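Local coordinates for phosphatidylethanolamine-binding protein (Plasmodium vivax, PDB 2GZQ), which probably binds phosphatidylethanolamine or related phospholipids, as other members of its family do, at residues Lys19-Ile24 with Phe192-Met197; Pro25-Asp30 with Ser141-Leu146; Ser45-Asn50 with Ala58-Val63; Asp76-Leu81 with Glu150-Val155; Val100-Ser105 with Lys110-Gly115. All blocks are in the same frame, centred on the assembly; numbering follows the deposited sequence.

Interaction 1 joins the short N-terminal helices to the last long strand, 188-198, and encloses the other four along the chain. Interaction 2 starts just after it and ties the residues just after helix 23-26 to strand 138-148, the neighbour of 188-198. Interaction 3 is a short local closure within that span, linking strand 47-49 to the loop at 58-63. Interaction 4 opens at strand 77-85 and closes at 150-155. It crosses interaction 2, because 141-146 falls between its two segments. Interaction 5 is the shortest closure and lies within both interactions 2 and 4. It joins strands 99-107 and 111-113, which belong to different sheets.

Interaction 1 of 5, residues Lys19-Ile24 with Phe192-Met197; sequences KREKII and FNWCQM
Where helix 15-20 turns into helix 23-26, Glu21 of the turn and Ile23, first residue of the second helix, pack on Trp194 and Phe192 of strand 188-198. Ile23 carries most of the contact, in the one of its two conformers described here. Its CD1 sits over one face of the indole, 3.3 Å from the centroid of the five-membered ring of Trp194. This short CH-pi contact, 9° off the ring normal, holds for that conformer. CG2 of Ile23 lies 3.6 Å from CZ of Phe192. With CG1 anti to the carbonyl carbon (chi1 -66°) and chi2 extended, CD1 reaches the indole while CG2 stays by Phe192. The turn itself is a Schellman motif: Lys22 has positive phi as helix 15-20 ends, and it is also the N-cap of the next helix. Glu21 crosses Trp194 at about a right angle, with its CG 3.8 Å from CZ2 of Trp194. A water joins the two polar ends. It donates to Glu21 OE1 and accepts from Trp194 NE1 in the indole plane, at 2.8 Å from that nitrogen. Arg20, also in one of two conformers, grips the other oxygen side-on in a salt bridge, with NE 2.8 Å from Glu21 OE2 and NH2 on the same atom.

Interaction 2 of 5, residues Pro25-Asp30 with Ser141-Leu146; sequences PHVFPD and SFILSL
Ile143 of strand 138-148 points at Val27 and Phe28, which follow helix 23-26. Here the N-terminal segment packs on a face of the six-stranded sheet. From CB of Ile143 two branches leave. The CG2 methyl, anti to the backbone N, approaches the edge of the Phe28 ring near its plane, with Ile143 CG2 at 4.0 Å from Phe28 CE1. The CG1 methylene lies beside the same end of the ring, at 4.2 Å from Phe28 CZ. The tip, Ile143 CD1, meets Val27 CG1 at 4.0 Å, and these two side chains reach toward each other tip to tip. The same tip also touches Phe28 CE1. Phe28 and Ile143 instead slide past each other in opposite directions. Val27 CG1 has a second neighbour, since it stands 4.0 Å above one face of the Phe28 ring. The ring also meets Phe192 edge-to-face, which links it to strand 188-198. Ser141 lies two residues earlier, on the same face of the strand as Ile143. Its OG is 4.5 Å from Val27 CG2, and its hydrogen bond goes to the backbone O of Arg139. Ala178 and Ile182 of helix 178-184 also touch Ile143. No hydrogen bond crosses this buried contact. Its cohesion is therefore hydrophobic and dispersive, without the directional demand of a polar bond.

Interaction 3 of 5, residues Ser45-Asn50 with Ala58-Val63; sequences SGKEVN and AGTGSV
Lys47 stretches its side chain across the loop at Ala58-Thr60, crossing Thr60 at about a right angle. The chain leaves with CG anti to the backbone N and stays extended as far as CE. It then bends at the last torsion (chi4 72°), which turns the amine onto a carbonyl. Lys47 NZ donates to Ala58 O at 2.8 Å. The approach is almost along the C=O axis, with a C=O...donor angle of 178°. The methylene before it is packed too. Lys47 CE lies 3.6 Å from the Thr60 CG2 methyl and 3.8 Å from Gly59 O. Gly59 has positive phi (85°), and its lack of a CB lets CE run close to the loop backbone. Thr60 OG1 turns to another partner, the backbone O of Leu57. The contact joins the short, weakly bonded strand 47-49, at the border of the four-stranded sheet, to the loop between strands 54-56 and 66-69. A second carbonyl, Asp56 O, also accepts from Lys47 NZ. The ammonium, probably charged, is thus gripped by two backbone oxygens at the end of strand 54-56 and just beyond, and its charge is probably eased by the two carbonyl dipoles.

Interaction 4 of 5, residues Asp76-Leu81 with Glu150-Val155; sequences DYCYIL and ENKGNV
Cys78 and Ile80, on the same side of strand 77-85, touch Lys152 and Val155 in the loop that follows strand 138-148. In the one of its two conformers described here, Cys78 has chi1 57°, which puts SG 3.8 Å from Lys152 CB. Farther along, Ile80 CD1 and Val155 CG2 meet tip to tip at 4.2 Å. The second is a purely apolar contact, the first a sulfur on a methylene; no hydrogen bond spans the two segments. The next shell fixes the loop. A type I turn runs from Asn151 to Asn154, closed by Asn154 N on Asn151 O at 2.9 Å. Beyond CG the chain of Lys152 is extended, and its end leads away from strand 77-85. The amine reaches Asn119 O by a hydrogen bond and Glu149 OE2 by a salt bridge. The backbone O of Lys152 accepts from Ser105 OG, on the next strand. Farther out, Cys78 and Ile80 bond through their backbones to Val147 and Ser145 of strand 138-148, and Tyr79 to Gly106 and Ile107. Strand 77-85 lies between 138-148 and 99-107 in the six-stranded sheet, while Lys152 and Val155 also touch strand 121-124 at its border.

Interaction 5 of 5, residues Val100-Ser105 with Lys110-Gly115; sequences VHWAVS and KELVKG
Trp102 and Val104 on strand 99-107 pack against Leu112 and Gly115, so the six-stranded sheet meets the end strand of the four-stranded one and the turn after it. Trp102 and His101 form a classic beta bulge opposite Met83. The tight part is at Gly115, which has positive phi. Its CA comes to 3.7 Å from Trp102 CZ2, obliquely to the ring, and its O lies at the indole edge, in plane. Val104 closes in from within its own strand, with CG1 3.4 Å above one face of the indole. Its other methyl, Val104 CG2, is 3.9 Å from Gly115 O. The looser part is at Leu112, whose CD2 stays 4.2 Å from Trp102 CH2 as the side chains come from opposite directions. Val63 and Pro64 also touch the indole. At the pyrrole N-H of Trp102 a water forms a bridge: it accepts from Trp102 NE1 in the ring plane and donates to Gly115 O at 2.7 Å.

Interaction 1 of 5, residues Lys19-Ile24 with Phe192-Met197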
# COMPACT_ATOMS: atom_id res chain seq x y z
N LYS A 19 -13.06 4.54 9.71
CA LYS A 19 -13.75 5.82 9.81
C LYS A 19 -13.22 6.66 10.95
O LYS A 19 -13.03 7.86 10.80
CB LYS A 19 -15.26 5.58 9.93
CG LYS A 19 -15.92 5.12 8.62
CD LYS A 19 -17.44 4.96 8.70
CE LYS A 19 -18.07 4.70 7.32
NZ LYS A 19 -19.58 4.61 7.34
N ARG A 20 -12.92 6.04 12.08
CA ARG A 20 -12.40 6.79 13.22
C ARG A 20 -11.15 7.56 12.84
O ARG A 20 -10.95 8.70 13.24
CB ARG A 20 -12.08 5.81 14.34
CG ARG A 20 -11.62 6.46 15.61
CD ARG A 20 -11.22 5.41 16.60
NE ARG A 20 -9.94 4.85 16.22
CZ ARG A 20 -9.62 3.56 16.26
NH1 ARG A 20 -10.49 2.66 16.69
NH2 ARG A 20 -8.41 3.18 15.87
N GLU A 21 -10.28 6.88 12.07
CA GLU A 21 -8.97 7.42 11.68
C GLU A 21 -9.01 8.22 10.38
O GLU A 21 -7.98 8.74 9.93
CB GLU A 21 -7.94 6.29 11.56
CG GLU A 21 -7.81 5.51 12.85
CD GLU A 21 -7.28 6.34 14.00
OE1 GLU A 21 -6.48 7.29 13.78
OE2 GLU A 21 -7.67 6.08 15.16
N LYS A 22 -10.20 8.33 9.81
CA LYS A 22 -10.46 9.02 8.54
C LYS A 22 -9.74 8.40 7.34
O LYS A 22 -9.65 9.02 6.28
CB LYS A 22 -10.20 10.50 8.66
CG LYS A 22 -11.17 11.13 9.66
CD LYS A 22 -11.26 12.63 9.61
CE LYS A 22 -12.25 13.09 10.66
NZ LYS A 22 -12.05 12.39 11.96
N ILE A 23 -9.32 7.17 7.48
CA ILE A 23 -8.90 6.42 6.34
C ILE A 23 -10.05 6.23 5.34
O ILE A 23 -9.83 6.29 4.13
CB ILE A 23 -8.20 5.17 6.82
CG1 ILE A 23 -6.92 5.61 7.53
CG2 ILE A 23 -7.94 4.21 5.71
CD1 ILE A 23 -6.32 4.56 8.39
N ILE A 24 -11.26 6.10 5.84
CA ILE A 24 -12.44 6.45 5.06
C ILE A 24 -12.83 7.83 5.60
O ILE A 24 -13.10 7.96 6.81
CB ILE A 24 -13.61 5.45 5.36
CG1 ILE A 24 -13.20 4.05 4.91
CG2 ILE A 24 -14.90 5.91 4.73
CD1 ILE A 24 -14.12 2.95 5.45
N PHE A 192 -6.06 -4.42 4.07
CA PHE A 192 -5.52 -3.10 4.40
C PHE A 192 -4.76 -3.17 5.71
O PHE A 192 -5.18 -3.86 6.65
CB PHE A 192 -6.66 -2.09 4.55
CG PHE A 192 -6.17 -0.68 4.72
CD1 PHE A 192 -6.19 -0.04 5.97
CD2 PHE A 192 -5.67 0.02 3.64
CE1 PHE A 192 -5.71 1.25 6.11
CE2 PHE A 192 -5.18 1.30 3.79
CZ PHE A 192 -5.21 1.91 5.04
N ASN A 193 -3.66 -2.43 5.80
CA ASN A 193 -3.04 -2.18 7.11
C ASN A 193 -2.36 -0.84 7.02
O ASN A 193 -2.11 -0.31 5.94
CB ASN A 193 -2.05 -3.30 7.48
CG ASN A 193 -1.95 -3.53 8.96
OD1 ASN A 193 -2.17 -2.61 9.79
ND2 ASN A 193 -1.57 -4.77 9.31
N TRP A 194 -2.07 -0.24 8.18
CA TRP A 194 -1.41 1.06 8.17
C TRP A 194 -0.74 1.27 9.51
O TRP A 194 -1.02 0.57 10.49
CB TRP A 194 -2.42 2.21 7.87
CG TRP A 194 -3.21 2.68 9.07
CD1 TRP A 194 -3.04 3.86 9.71
CD2 TRP A 194 -4.29 2.01 9.73
NE1 TRP A 194 -3.94 3.97 10.75
CE2 TRP A 194 -4.73 2.86 10.78
CE3 TRP A 194 -4.93 0.79 9.55
CZ2 TRP A 194 -5.77 2.49 11.66
CZ3 TRP A 194 -5.98 0.43 10.42
CH2 TRP A 194 -6.37 1.28 11.47
N CYS A 195 0.13 2.29 9.53
CA CYS A 195 0.75 2.77 10.75
C CYS A 195 0.79 4.28 10.69
O CYS A 195 0.44 4.86 9.66
CB CYS A 195 2.16 2.17 10.90
SG CYS A 195 3.34 2.66 9.62
N GLN A 196 1.20 4.90 11.80
CA GLN A 196 1.44 6.33 11.83
C GLN A 196 2.93 6.60 11.99
O GLN A 196 3.59 5.99 12.83
CB GLN A 196 0.68 6.94 13.00
CG GLN A 196 -0.85 6.87 12.96
CD GLN A 196 -1.45 7.38 14.26
OE1 GLN A 196 -1.70 8.56 14.41
NE2 GLN A 196 -1.69 6.48 15.21
N MSE A 197 3.48 7.50 11.19
CA MSE A 197 4.90 7.80 11.25
C MSE A 197 5.10 9.30 11.27
O MSE A 197 4.40 10.03 10.57
CB MSE A 197 5.63 7.26 10.03
CG MSE A 197 5.83 5.77 10.02
SE MSE A 197 6.87 5.17 8.47
CE MSE A 197 8.59 5.35 9.18
O HOH W 1 -4.19 6.39 12.23

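Interaction 2 of 5, residues Pro25-Asp30 with Ser141-Leu146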
# COMPACT_ATOMS: atom_id res chain seq x y z
N PRO A 25 -12.91 8.87 4.75
CA PRO A 25 -12.83 8.85 3.28
C PRO A 25 -11.51 9.25 2.63
O PRO A 25 -11.48 9.38 1.42
CB PRO A 25 -13.86 9.91 2.92
CG PRO A 25 -13.69 10.95 3.98
CD PRO A 25 -13.34 10.20 5.24
N HIS A 26 -10.43 9.46 3.38
CA HIS A 26 -9.21 10.06 2.82
C HIS A 26 -8.47 9.11 1.89
O HIS A 26 -7.84 9.57 0.92
CB HIS A 26 -8.25 10.51 3.89
CG HIS A 26 -8.75 11.65 4.69
ND1 HIS A 26 -8.12 12.09 5.82
CD2 HIS A 26 -9.83 12.44 4.52
CE1 HIS A 26 -8.78 13.10 6.33
NE2 HIS A 26 -9.82 13.34 5.55
N VAL A 27 -8.50 7.81 2.20
CA VAL A 27 -7.87 6.80 1.37
C VAL A 27 -8.90 6.02 0.57
O VAL A 27 -8.74 5.83 -0.64
CB VAL A 27 -7.02 5.83 2.25
CG1 VAL A 27 -6.48 4.69 1.43
CG2 VAL A 27 -5.92 6.57 2.93
N PHE A 28 -9.94 5.54 1.25
CA PHE A 28 -11.05 4.87 0.60
C PHE A 28 -12.28 5.76 0.70
O PHE A 28 -12.70 6.10 1.82
CB PHE A 28 -11.39 3.57 1.33
CG PHE A 28 -10.29 2.55 1.38
CD1 PHE A 28 -9.51 2.23 0.28
CD2 PHE A 28 -10.07 1.87 2.55
CE1 PHE A 28 -8.54 1.23 0.36
CE2 PHE A 28 -9.08 0.90 2.63
CZ PHE A 28 -8.33 0.60 1.53
N PRO A 29 -12.84 6.22 -0.41
CA PRO A 29 -13.87 7.26 -0.29
C PRO A 29 -15.17 6.82 0.34
O PRO A 29 -15.93 7.67 0.78
CB PRO A 29 -14.09 7.74 -1.73
CG PRO A 29 -12.96 7.22 -2.51
CD PRO A 29 -12.50 5.95 -1.81
N ASP A 30 -15.43 5.52 0.43
CA ASP A 30 -16.66 5.07 1.09
C ASP A 30 -16.50 3.72 1.81
O ASP A 30 -15.44 3.10 1.82
CB ASP A 30 -17.84 5.02 0.12
CG ASP A 30 -17.67 3.99 -0.96
OD1 ASP A 30 -17.35 2.82 -0.65
OD2 ASP A 30 -17.89 4.34 -2.14
N SER A 141 0.19 3.57 4.51
CA SER A 141 -0.86 2.60 4.30
C SER A 141 -0.49 1.57 3.25
O SER A 141 0.21 1.86 2.27
CB SER A 141 -2.11 3.33 3.85
OG SER A 141 -2.61 4.25 4.82
N PHE A 142 -1.00 0.36 3.46
CA PHE A 142 -0.79 -0.77 2.58
C PHE A 142 -2.14 -1.27 2.12
O PHE A 142 -2.95 -1.67 2.94
CB PHE A 142 -0.05 -1.88 3.32
CG PHE A 142 1.36 -1.53 3.74
CD1 PHE A 142 1.57 -0.75 4.85
CD2 PHE A 142 2.44 -2.00 3.04
CE1 PHE A 142 2.86 -0.46 5.26
CE2 PHE A 142 3.74 -1.70 3.45
CZ PHE A 142 3.92 -0.91 4.54
N ILE A 143 -2.39 -1.27 0.82
CA ILE A 143 -3.67 -1.68 0.25
C ILE A 143 -3.45 -2.93 -0.61
O ILE A 143 -2.62 -2.93 -1.53
CB ILE A 143 -4.26 -0.58 -0.64
CG1 ILE A 143 -4.40 0.75 0.12
CG2 ILE A 143 -5.59 -1.03 -1.21
CD1 ILE A 143 -4.59 1.95 -0.76
N LEU A 144 -4.20 -3.97 -0.30
CA LEU A 144 -4.11 -5.25 -0.97
C LEU A 144 -5.35 -5.49 -1.79
O LEU A 144 -6.48 -5.37 -1.25
CB LEU A 144 -3.99 -6.37 0.08
CG LEU A 144 -3.64 -7.74 -0.44
CD1 LEU A 144 -2.19 -7.78 -0.92
CD2 LEU A 144 -3.92 -8.82 0.64
N SER A 145 -5.17 -5.79 -3.08
CA SER A 145 -6.29 -5.98 -4.00
C SER A 145 -6.06 -7.24 -4.83
O SER A 145 -4.95 -7.75 -4.91
CB SER A 145 -6.42 -4.77 -4.94
OG SER A 145 -6.59 -3.58 -4.22
N LEU A 146 -7.11 -7.72 -5.45
CA LEU A 146 -7.06 -8.82 -6.41
C LEU A 146 -7.05 -8.29 -7.84
O LEU A 146 -7.83 -7.40 -8.19
CB LEU A 146 -8.31 -9.70 -6.28
CG LEU A 146 -8.34 -10.55 -5.00
CD1 LEU A 146 -9.67 -11.30 -5.01
CD2 LEU A 146 -7.17 -11.49 -4.88

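Interaction 3 of 5, residues Ser45-Asn50 with Ala58-Val63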
# COMPACT_ATOMS: atom_id res chain seq x y z
N SER A 45 12.57 -7.69 12.74
CA SER A 45 12.04 -8.20 14.00
C SER A 45 11.70 -7.03 14.92
O SER A 45 12.53 -6.17 15.15
CB SER A 45 13.04 -9.12 14.68
OG SER A 45 12.55 -9.56 15.93
N GLY A 46 10.47 -7.01 15.43
CA GLY A 46 10.09 -5.98 16.40
C GLY A 46 9.57 -4.70 15.75
O GLY A 46 9.28 -3.73 16.44
N LYS A 47 9.45 -4.68 14.43
CA LYS A 47 8.98 -3.46 13.76
C LYS A 47 7.89 -3.79 12.77
O LYS A 47 8.14 -4.05 11.59
CB LYS A 47 10.16 -2.77 13.10
CG LYS A 47 9.87 -1.36 12.66
CD LYS A 47 11.12 -0.77 12.02
CE LYS A 47 10.93 0.66 11.64
NZ LYS A 47 10.87 1.55 12.84
N GLU A 48 6.68 -3.81 13.28
CA GLU A 48 5.51 -4.31 12.58
C GLU A 48 4.49 -3.20 12.33
O GLU A 48 4.35 -2.28 13.14
CB GLU A 48 4.89 -5.46 13.39
CG GLU A 48 5.76 -6.70 13.41
CD GLU A 48 5.29 -7.76 14.39
OE1 GLU A 48 4.15 -7.67 14.90
OE2 GLU A 48 6.07 -8.70 14.64
N VAL A 49 3.78 -3.28 11.21
CA VAL A 49 2.71 -2.37 10.89
C VAL A 49 1.42 -3.01 11.40
O VAL A 49 1.05 -4.10 10.94
CB VAL A 49 2.66 -2.16 9.36
CG1 VAL A 49 1.48 -1.26 8.96
CG2 VAL A 49 3.94 -1.55 8.88
N ASN A 50 0.75 -2.36 12.34
CA ASN A 50 -0.36 -2.98 13.07
C ASN A 50 -1.46 -2.00 13.44
O ASN A 50 -1.54 -1.54 14.57
CB ASN A 50 0.16 -3.66 14.34
CG ASN A 50 -0.92 -4.45 15.06
OD1 ASN A 50 -1.81 -5.00 14.43
ND2 ASN A 50 -0.84 -4.50 16.39
N ALA A 58 13.11 5.58 11.42
CA ALA A 58 14.33 4.81 11.33
C ALA A 58 13.99 3.35 11.04
O ALA A 58 13.05 2.78 11.60
CB ALA A 58 15.13 4.93 12.62
N GLY A 59 14.76 2.73 10.14
CA GLY A 59 14.61 1.32 9.84
C GLY A 59 13.54 1.02 8.79
O GLY A 59 13.16 -0.14 8.65
N THR A 60 13.02 2.03 8.08
CA THR A 60 12.04 1.85 7.01
C THR A 60 12.59 2.10 5.61
O THR A 60 11.83 2.21 4.65
CB THR A 60 10.83 2.76 7.23
OG1 THR A 60 11.24 4.13 7.17
CG2 THR A 60 10.20 2.47 8.56
N GLY A 61 13.90 2.16 5.50
CA GLY A 61 14.55 2.41 4.22
C GLY A 61 14.52 1.26 3.23
O GLY A 61 14.74 1.47 2.03
N SER A 62 14.23 0.05 3.70
CA SER A 62 14.11 -1.11 2.82
C SER A 62 12.74 -1.74 2.83
O SER A 62 11.97 -1.58 3.78
CB SER A 62 15.13 -2.18 3.15
OG SER A 62 16.45 -1.67 3.12
N VAL A 63 12.45 -2.48 1.78
CA VAL A 63 11.17 -3.16 1.66
C VAL A 63 10.95 -4.05 2.87
O VAL A 63 11.89 -4.61 3.41
CB VAL A 63 11.13 -3.93 0.33
CG1 VAL A 63 12.03 -5.14 0.34
CG2 VAL A 63 9.73 -4.33 -0.04

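Interaction 4 of 5, residues Asp76-Leu81 with Glu150-Val155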
# COMPACT_ATOMS: atom_id res chain seq x y z
N ASP A 76 -6.45 -18.27 -10.42
CA ASP A 76 -6.34 -17.35 -11.55
C ASP A 76 -6.40 -15.88 -11.22
O ASP A 76 -6.45 -15.03 -12.12
CB ASP A 76 -7.31 -17.73 -12.66
CG ASP A 76 -7.08 -19.12 -13.19
OD1 ASP A 76 -5.91 -19.54 -13.36
OD2 ASP A 76 -8.08 -19.81 -13.44
N TYR A 77 -6.33 -15.57 -9.93
CA TYR A 77 -6.13 -14.22 -9.45
C TYR A 77 -4.82 -14.13 -8.68
O TYR A 77 -4.27 -15.13 -8.23
CB TYR A 77 -7.32 -13.77 -8.56
CG TYR A 77 -8.53 -13.43 -9.38
CD1 TYR A 77 -8.79 -12.12 -9.74
CD2 TYR A 77 -9.36 -14.43 -9.86
CE1 TYR A 77 -9.86 -11.80 -10.52
CE2 TYR A 77 -10.45 -14.12 -10.65
CZ TYR A 77 -10.69 -12.80 -10.99
OH TYR A 77 -11.77 -12.52 -11.80
N CYS A 78 -4.35 -12.90 -8.53
CA CYS A 78 -3.20 -12.68 -7.68
C CYS A 78 -3.41 -11.39 -6.89
O CYS A 78 -4.34 -10.61 -7.16
CB CYS A 78 -1.91 -12.67 -8.49
SG CYS A 78 -1.94 -11.45 -9.79
N TYR A 79 -2.59 -11.20 -5.88
CA TYR A 79 -2.61 -9.93 -5.18
C TYR A 79 -1.73 -8.90 -5.86
O TYR A 79 -0.67 -9.21 -6.40
CB TYR A 79 -2.13 -10.07 -3.73
CG TYR A 79 -2.99 -10.95 -2.83
CD1 TYR A 79 -2.42 -11.91 -2.04
CD2 TYR A 79 -4.36 -10.80 -2.78
CE1 TYR A 79 -3.18 -12.71 -1.21
CE2 TYR A 79 -5.14 -11.60 -1.95
CZ TYR A 79 -4.54 -12.54 -1.16
OH TYR A 79 -5.36 -13.32 -0.36
N ILE A 80 -2.20 -7.68 -5.75
CA ILE A 80 -1.41 -6.48 -6.03
C ILE A 80 -1.41 -5.63 -4.77
O ILE A 80 -2.46 -5.42 -4.15
CB ILE A 80 -1.94 -5.73 -7.30
CG1 ILE A 80 -1.07 -4.51 -7.59
CG2 ILE A 80 -3.41 -5.41 -7.17
CD1 ILE A 80 -1.35 -3.88 -8.96
N LEU A 81 -0.23 -5.16 -4.39
CA LEU A 81 -0.02 -4.46 -3.13
C LEU A 81 0.57 -3.09 -3.42
O LEU A 81 1.57 -2.98 -4.14
CB LEU A 81 0.94 -5.28 -2.27
CG LEU A 81 1.31 -4.69 -0.92
CD1 LEU A 81 0.14 -4.41 -0.02
CD2 LEU A 81 2.28 -5.61 -0.20
N GLU A 150 -3.93 -12.69 -15.71
CA GLU A 150 -3.59 -12.25 -17.07
C GLU A 150 -3.36 -10.74 -17.15
O GLU A 150 -2.79 -10.27 -18.14
CB GLU A 150 -4.69 -12.64 -18.06
CG GLU A 150 -6.01 -11.93 -17.82
CD GLU A 150 -7.19 -12.60 -18.52
OE1 GLU A 150 -7.49 -13.77 -18.20
OE2 GLU A 150 -7.80 -11.95 -19.39
N ASN A 151 -3.80 -10.00 -16.14
CA ASN A 151 -3.69 -8.53 -16.12
C ASN A 151 -2.64 -8.02 -15.14
O ASN A 151 -2.51 -6.83 -14.94
CB ASN A 151 -5.04 -7.88 -15.77
CG ASN A 151 -6.09 -8.13 -16.82
OD1 ASN A 151 -5.77 -8.34 -17.98
ND2 ASN A 151 -7.35 -8.05 -16.42
N LYS A 152 -1.90 -8.93 -14.52
CA LYS A 152 -1.01 -8.52 -13.45
C LYS A 152 0.08 -7.55 -13.90
O LYS A 152 0.58 -6.77 -13.08
CB LYS A 152 -0.38 -9.71 -12.75
CG LYS A 152 0.66 -10.47 -13.57
CD LYS A 152 1.29 -11.63 -12.78
CE LYS A 152 2.44 -12.26 -13.51
NZ LYS A 152 2.94 -13.42 -12.78
N GLY A 153 0.41 -7.56 -15.19
CA GLY A 153 1.38 -6.60 -15.74
C GLY A 153 0.78 -5.62 -16.71
O GLY A 153 1.50 -5.01 -17.51
N ASN A 154 -0.53 -5.47 -16.65
CA ASN A 154 -1.28 -4.61 -17.53
C ASN A 154 -2.21 -3.74 -16.71
O ASN A 154 -3.43 -3.85 -16.80
CB ASN A 154 -2.07 -5.47 -18.51
CG ASN A 154 -2.70 -4.67 -19.61
OD1 ASN A 154 -2.35 -3.50 -19.81
ND2 ASN A 154 -3.64 -5.27 -20.32
N VAL A 155 -1.63 -2.87 -15.91
CA VAL A 155 -2.36 -2.04 -14.98
C VAL A 155 -2.41 -0.64 -15.58
O VAL A 155 -1.37 0.03 -15.69
CB VAL A 155 -1.66 -2.01 -13.61
CG1 VAL A 155 -2.43 -1.12 -12.66
CG2 VAL A 155 -1.51 -3.46 -13.10

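Interaction 5 of 5, residues Val100-Ser105 with Lys110-Gly115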
# COMPACT_ATOMS: atom_id res chain seq x y z
N VAL A 100 3.11 7.29 -3.85
CA VAL A 100 3.26 5.86 -3.94
C VAL A 100 4.70 5.40 -3.70
O VAL A 100 5.60 5.69 -4.48
CB VAL A 100 2.62 5.28 -5.24
CG1 VAL A 100 3.17 5.94 -6.47
CG2 VAL A 100 2.77 3.75 -5.28
N HIS A 101 4.89 4.71 -2.59
CA HIS A 101 6.16 4.15 -2.21
C HIS A 101 6.52 2.85 -2.90
O HIS A 101 7.72 2.55 -3.04
CB HIS A 101 6.16 3.94 -0.69
CG HIS A 101 6.17 5.21 0.07
ND1 HIS A 101 7.30 5.98 0.18
CD2 HIS A 101 5.19 5.90 0.71
CE1 HIS A 101 7.02 7.08 0.86
NE2 HIS A 101 5.75 7.06 1.19
N TRP A 102 5.54 2.04 -3.27
CA TRP A 102 5.80 0.66 -3.66
C TRP A 102 4.57 0.11 -4.34
O TRP A 102 3.46 0.34 -3.86
CB TRP A 102 6.16 -0.16 -2.41
CG TRP A 102 6.56 -1.58 -2.64
CD1 TRP A 102 7.20 -2.12 -3.72
CD2 TRP A 102 6.33 -2.65 -1.73
NE1 TRP A 102 7.40 -3.47 -3.53
CE2 TRP A 102 6.87 -3.82 -2.31
CE3 TRP A 102 5.74 -2.74 -0.46
CZ2 TRP A 102 6.79 -5.06 -1.70
CZ3 TRP A 102 5.68 -3.97 0.16
CH2 TRP A 102 6.21 -5.12 -0.45
N ALA A 103 4.76 -0.60 -5.44
CA ALA A 103 3.69 -1.34 -6.10
C ALA A 103 4.22 -2.64 -6.64
O ALA A 103 5.12 -2.64 -7.49
CB ALA A 103 3.06 -0.55 -7.23
N VAL A 104 3.66 -3.75 -6.19
CA VAL A 104 4.08 -5.07 -6.64
C VAL A 104 2.82 -5.87 -6.94
O VAL A 104 1.86 -5.85 -6.19
CB VAL A 104 5.02 -5.75 -5.61
CG1 VAL A 104 4.37 -5.89 -4.25
CG2 VAL A 104 5.51 -7.08 -6.12
N SER A 105 2.85 -6.56 -8.07
CA SER A 105 1.70 -7.27 -8.59
C SER A 105 2.04 -8.70 -8.94
O SER A 105 3.15 -8.98 -9.39
CB SER A 105 1.22 -6.49 -9.81
OG SER A 105 0.06 -7.05 -10.41
N LYS A 110 1.02 -17.12 0.40
CA LYS A 110 0.66 -16.48 1.66
C LYS A 110 1.81 -15.72 2.29
O LYS A 110 1.62 -15.07 3.30
CB LYS A 110 0.19 -17.51 2.68
CG LYS A 110 -1.21 -17.97 2.45
CD LYS A 110 -1.50 -19.16 3.31
CE LYS A 110 -1.83 -18.74 4.72
NZ LYS A 110 -2.45 -19.87 5.46
N GLU A 111 3.01 -15.83 1.74
CA GLU A 111 4.20 -15.19 2.33
C GLU A 111 4.95 -14.45 1.24
O GLU A 111 5.16 -14.99 0.14
CB GLU A 111 5.12 -16.23 2.96
CG GLU A 111 5.00 -16.35 4.45
CD GLU A 111 6.23 -16.96 5.07
OE1 GLU A 111 6.41 -18.19 4.94
OE2 GLU A 111 7.03 -16.20 5.67
N LEU A 112 5.35 -13.21 1.53
CA LEU A 112 6.21 -12.44 0.64
C LEU A 112 7.41 -12.03 1.44
O LEU A 112 7.29 -11.32 2.41
CB LEU A 112 5.47 -11.21 0.11
CG LEU A 112 6.15 -10.42 -1.02
CD1 LEU A 112 6.20 -11.28 -2.28
CD2 LEU A 112 5.44 -9.12 -1.29
N VAL A 113 8.58 -12.49 0.99
CA VAL A 113 9.84 -12.28 1.70
C VAL A 113 10.71 -11.33 0.88
O VAL A 113 10.96 -11.56 -0.29
CB VAL A 113 10.57 -13.62 1.93
CG1 VAL A 113 11.85 -13.39 2.74
CG2 VAL A 113 9.64 -14.60 2.61
N LYS A 114 11.08 -10.22 1.49
CA LYS A 114 11.88 -9.18 0.84
C LYS A 114 11.22 -8.69 -0.45
O LYS A 114 11.91 -8.30 -1.40
CB LYS A 114 13.30 -9.68 0.55
CG LYS A 114 14.11 -9.87 1.79
CD LYS A 114 15.61 -9.90 1.51
CE LYS A 114 16.39 -10.23 2.76
NZ LYS A 114 17.87 -10.20 2.55
N GLY A 115 9.90 -8.67 -0.47
CA GLY A 115 9.18 -7.89 -1.44
C GLY A 115 8.98 -8.49 -2.81
O GLY A 115 8.39 -7.83 -3.67
O HOH W 2 8.90 -5.49 -5.00